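Local structure of lysine cyclodeaminase (Streptomyces pristinaespiralis, 5YU3) at residues G34-S46 against L275-A287. The protein catalyses the NAD-dependent cyclisation of L-lysine to L-pipecolic acid with loss of ammonia, and also recognises L-ornithine and L-2,4-diaminobutyric acid. Sequence-based numbering, arbitrary orientation.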
loop_
_atom_site.group_PDB
_atom_site.type_symbol
_atom_site.label_atom_id
_atom_site.label_comp_id
_atom_site.label_asym_id
_atom_site.label_seq_id
_atom_site.Cartn_x
_atom_site.Cartn_y
_atom_site.Cartn_z
ATOM N N GLY A 34 14.139 16.766 -9.501
ATOM C CA GLY A 34 12.866 16.096 -9.693
ATOM C C GLY A 34 11.683 17.030 -9.530
ATOM O O GLY A 34 10.712 16.951 -10.285
ATOM N N LEU A 35 11.749 17.924 -8.539
ATOM C CA LEU A 35 10.692 18.912 -8.360
ATOM C C LEU A 35 10.594 19.844 -9.565
ATOM O O LEU A 35 9.489 20.159 -10.028
ATOM C CB LEU A 35 10.936 19.692 -7.065
ATOM C CG LEU A 35 10.550 18.948 -5.779
ATOM C CD1 LEU A 35 11.069 19.668 -4.530
ATOM C CD2 LEU A 35 9.032 18.759 -5.695
ATOM N N ALA A 36 11.736 20.270 -10.111
ATOM C CA ALA A 36 11.704 21.104 -11.310
ATOM C C ALA A 36 11.084 20.355 -12.485
ATOM O O ALA A 36 10.333 20.940 -13.279
ATOM C CB ALA A 36 13.112 21.581 -11.659
ATOM N N GLU A 37 11.367 19.053 -12.601
ATOM C CA GLU A 37 10.736 18.247 -13.647
ATOM C C GLU A 37 9.214 18.231 -13.502
ATOM O O GLU A 37 8.489 18.329 -14.499
ATOM C CB GLU A 37 11.308 16.829 -13.631
ATOM C CG GLU A 37 12.660 16.750 -14.319
ATOM C CD GLU A 37 13.460 15.502 -13.969
ATOM O OE1 GLU A 37 12.962 14.650 -13.205
ATOM O OE2 GLU A 37 14.602 15.384 -14.463
ATOM N N ILE A 38 8.709 18.115 -12.270
ATOM C CA ILE A 38 7.268 18.219 -12.058
ATOM C C ILE A 38 6.779 19.600 -12.478
ATOM O O ILE A 38 5.757 19.733 -13.165
ATOM C CB ILE A 38 6.915 17.915 -10.589
ATOM C CG1 ILE A 38 7.182 16.442 -10.264
ATOM C CG2 ILE A 38 5.463 18.265 -10.289
ATOM C CD1 ILE A 38 6.782 16.053 -8.852
ATOM N N GLY A 39 7.510 20.648 -12.089
ATOM C CA GLY A 39 7.091 22.000 -12.428
ATOM C C GLY A 39 7.055 22.257 -13.923
ATOM O O GLY A 39 6.262 23.079 -14.395
ATOM N N ARG A 40 7.897 21.567 -14.684
ATOM C CA ARG A 40 7.910 21.690 -16.137
ATOM C C ARG A 40 6.934 20.744 -16.821
ATOM O O ARG A 40 6.891 20.701 -18.058
ATOM C CB ARG A 40 9.319 21.443 -16.677
ATOM C CG ARG A 40 10.288 22.566 -16.355
ATOM C CD ARG A 40 11.554 22.427 -17.153
ATOM N NE ARG A 40 12.294 21.234 -16.765
ATOM C CZ ARG A 40 13.269 21.225 -15.863
ATOM N NH1 ARG A 40 13.621 22.349 -15.257
ATOM N NH2 ARG A 40 13.896 20.092 -15.571
ATOM N N GLY A 41 6.163 19.981 -16.057
ATOM C CA GLY A 41 5.222 19.048 -16.648
ATOM C C GLY A 41 5.836 17.801 -17.234
ATOM O O GLY A 41 5.139 17.059 -17.934
ATOM N N GLU A 42 7.126 17.547 -16.980
ATOM C CA GLU A 42 7.772 16.322 -17.437
ATOM C C GLU A 42 7.490 15.138 -16.523
ATOM O O GLU A 42 7.642 13.989 -16.951
ATOM C CB GLU A 42 9.284 16.530 -17.545
ATOM C CG GLU A 42 9.685 17.613 -18.527
ATOM C CD GLU A 42 11.102 18.095 -18.325
ATOM O OE1 GLU A 42 11.766 17.623 -17.381
ATOM O OE2 GLU A 42 11.555 18.950 -19.113
ATOM N N ARG A 43 7.122 15.402 -15.272
ATOM C CA ARG A 43 6.717 14.390 -14.311
ATOM C C ARG A 43 5.499 14.924 -13.577
ATOM O O ARG A 43 5.104 16.079 -13.752
ATOM C CB ARG A 43 7.843 14.050 -13.327
ATOM C CG ARG A 43 8.974 13.250 -13.931
ATOM C CD ARG A 43 10.054 12.970 -12.910
ATOM N NE ARG A 43 11.303 12.609 -13.569
ATOM C CZ ARG A 43 11.632 11.369 -13.907
ATOM N NH1 ARG A 43 10.807 10.374 -13.633
ATOM N NH2 ARG A 43 12.784 11.120 -14.514
ATOM N N HIS A 44 4.902 14.092 -12.729
ATOM C CA HIS A 44 3.627 14.463 -12.137
ATOM C C HIS A 44 3.612 14.163 -10.649
ATOM O O HIS A 44 4.232 13.202 -10.187
ATOM C CB HIS A 44 2.487 13.750 -12.873
ATOM C CG HIS A 44 2.516 13.991 -14.350
ATOM N ND1 HIS A 44 2.108 15.181 -14.915
ATOM C CD2 HIS A 44 2.966 13.226 -15.372
ATOM C CE1 HIS A 44 2.274 15.126 -16.224
ATOM N NE2 HIS A 44 2.799 13.953 -16.527
ATOM N N LEU A 45 2.907 15.016 -9.905
ATOM C CA LEU A 45 2.697 14.795 -8.481
ATOM C C LEU A 45 2.108 13.417 -8.244
ATOM O O LEU A 45 1.257 12.952 -9.007
ATOM C CB LEU A 45 1.745 15.843 -7.898
ATOM C CG LEU A 45 2.245 17.213 -7.462
ATOM C CD1 LEU A 45 1.054 17.984 -6.896
ATOM C CD2 LEU A 45 3.363 17.082 -6.428
ATOM N N SER A 46 2.559 12.777 -7.167
ATOM C CA SER A 46 2.003 11.499 -6.756
ATOM C C SER A 46 0.525 11.656 -6.400
ATOM O O SER A 46 0.094 12.723 -5.951
ATOM C CB SER A 46 2.782 10.956 -5.561
ATOM O OG SER A 46 4.175 11.129 -5.791
ATOM N N LEU A 275 -3.552 29.919 -1.677
ATOM C CA LEU A 275 -2.272 29.227 -1.774
ATOM C C LEU A 275 -1.364 29.914 -2.781
ATOM O O LEU A 275 -1.818 30.380 -3.829
ATOM C CB LEU A 275 -2.489 27.778 -2.197
ATOM C CG LEU A 275 -2.592 26.694 -1.118
ATOM C CD1 LEU A 275 -3.671 27.009 -0.119
ATOM C CD2 LEU A 275 -2.836 25.329 -1.770
ATOM N N GLY A 276 -0.067 29.976 -2.462
ATOM C CA GLY A 276 0.922 30.322 -3.460
ATOM C C GLY A 276 1.194 29.151 -4.379
ATOM O O GLY A 276 0.642 28.057 -4.222
ATOM N N PRO A 277 2.033 29.375 -5.388
ATOM C CA PRO A 277 2.402 28.268 -6.277
ATOM C C PRO A 277 3.124 27.176 -5.503
ATOM O O PRO A 277 3.905 27.456 -4.593
ATOM C CB PRO A 277 3.309 28.928 -7.315
ATOM C CG PRO A 277 3.081 30.501 -7.077
ATOM C CD PRO A 277 2.731 30.641 -5.831
ATOM N N GLN A 278 2.845 25.923 -5.870
ATOM C CA GLN A 278 3.430 24.780 -5.179
ATOM C C GLN A 278 4.946 24.750 -5.370
ATOM O O GLN A 278 5.502 25.384 -6.275
ATOM C CB GLN A 278 2.817 23.473 -5.689
ATOM C CG GLN A 278 3.162 23.129 -7.129
ATOM C CD GLN A 278 2.386 21.926 -7.647
ATOM O OE1 GLN A 278 2.914 20.813 -7.721
ATOM N NE2 GLN A 278 1.124 22.143 -8.006
ATOM N N LEU A 279 5.615 23.979 -4.507
ATOM C CA LEU A 279 7.077 23.982 -4.484
ATOM C C LEU A 279 7.664 23.589 -5.836
ATOM O O LEU A 279 8.639 24.201 -6.297
ATOM C CB LEU A 279 7.576 23.056 -3.376
ATOM C CG LEU A 279 9.098 22.892 -3.231
ATOM C CD1 LEU A 279 9.764 24.229 -2.958
ATOM C CD2 LEU A 279 9.389 21.901 -2.116
ATOM N N ALA A 280 7.068 22.589 -6.507
ATOM C CA ALA A 280 7.566 22.186 -7.819
ATOM C C ALA A 280 7.589 23.358 -8.790
ATOM O O ALA A 280 8.521 23.496 -9.592
ATOM C CB ALA A 280 6.713 21.051 -8.391
ATOM N N HIS A 281 6.570 24.221 -8.738
ATOM C CA HIS A 281 6.558 25.354 -9.658
ATOM C C HIS A 281 7.655 26.353 -9.318
ATOM O O HIS A 281 8.289 26.912 -10.225
ATOM C CB HIS A 281 5.190 26.039 -9.667
ATOM C CG HIS A 281 5.060 27.107 -10.716
ATOM N ND1 HIS A 281 5.136 28.457 -10.435
ATOM C CD2 HIS A 281 4.928 27.012 -12.062
ATOM C CE1 HIS A 281 5.007 29.145 -11.557
ATOM N NE2 HIS A 281 4.892 28.292 -12.558
ATOM N N LEU A 282 7.888 26.594 -8.023
ATOM C CA LEU A 282 9.001 27.449 -7.617
ATOM C C LEU A 282 10.329 26.901 -8.128
ATOM O O LEU A 282 11.206 27.665 -8.558
ATOM C CB LEU A 282 9.040 27.588 -6.095
ATOM C CG LEU A 282 7.802 28.096 -5.340
ATOM C CD1 LEU A 282 8.166 28.446 -3.912
ATOM C CD2 LEU A 282 7.194 29.273 -6.047
ATOM N N CYS A 283 10.489 25.575 -8.111
ATOM C CA CYS A 283 11.743 24.982 -8.577
ATOM C C CYS A 283 11.915 25.143 -10.083
ATOM O O CYS A 283 13.032 25.361 -10.565
ATOM C CB CYS A 283 11.800 23.502 -8.189
ATOM S SG CYS A 283 11.984 23.217 -6.430
ATOM N N ALA A 284 10.826 25.033 -10.849
ATOM C CA ALA A 284 10.948 25.143 -12.295
ATOM C C ALA A 284 11.033 26.592 -12.756
ATOM O O ALA A 284 11.682 26.881 -13.768
ATOM C CB ALA A 284 9.773 24.443 -12.981
ATOM N N ASP A 285 10.394 27.515 -12.044
ATOM C CA ASP A 285 10.319 28.908 -12.478
ATOM C C ASP A 285 10.428 29.792 -11.244
ATOM O O ASP A 285 9.417 30.069 -10.579
ATOM C CB ASP A 285 9.030 29.183 -13.254
ATOM C CG ASP A 285 8.989 30.594 -13.829
ATOM O OD1 ASP A 285 9.821 31.416 -13.399
ATOM O OD2 ASP A 285 8.132 30.885 -14.698
ATOM N N PRO A 286 11.633 30.269 -10.914
ATOM C CA PRO A 286 11.812 31.060 -9.683
ATOM C C PRO A 286 11.133 32.428 -9.684
ATOM O O PRO A 286 11.165 33.103 -8.646
ATOM C CB PRO A 286 13.334 31.199 -9.584
ATOM C CG PRO A 286 13.848 30.781 -11.057
ATOM C CD PRO A 286 12.983 29.910 -11.493
ATOM N N ALA A 287 10.532 32.861 -10.798
ATOM C CA ALA A 287 9.777 34.114 -10.798
ATOM C C ALA A 287 8.768 34.163 -9.654
ATOM O O ALA A 287 8.541 35.222 -9.053
ATOM C CB ALA A 287 9.058 34.288 -12.135
HETATM O O HOH W 1 12.517 25.176 -15.588
#
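Leu35, Ala280 and Ala284 make up much of this contact. Leu35 points at helix 279-284 and meets Leu279, Ala280 and Cys283. Its CB touches Cys283 SG at 3.7 Å. With CG turned to the side of its backbone N (chi1 -78°), Leu35 directs CD1 to Leu279 CD2, 3.7 Å away. Val128 of helix 115-133 packs against both Leu35 and Cys283. The methyl of Ala280 packs against helix 34-39: Ala280 CB is 3.3 Å from Leu35 O and 3.6 Å from Ile38 CG2. Helices 34-39 and 279-284 are nearly perpendicular, at 95°, with their axes 6.8 Å apart. Small residues permit this close crossing. Gly39 has no side chain, and its CA comes up to Ala280 O in a CA-H...O contact at 3.5 Å. Helix 34-39 ends in a Schellman motif, with Gly41 at positive phi. The contact joins helix 20-39 to the Rossmann-type NAD domain, where the backbones of Gly276 and Leu279 hydrogen-bond to Val253 and Ala255 of strand 252-255, outermost in the parallel sheet of this chain. Ala284 CB rests on the last turn of helix 34-39, 3.6 Å from Ala36 O. One water bridges Ala284 O and Arg40 NH1, lying in the guanidinium plane. At the other border, Gln278 OE1 meets the Leu45 side chain, 3.5 Å from CD1.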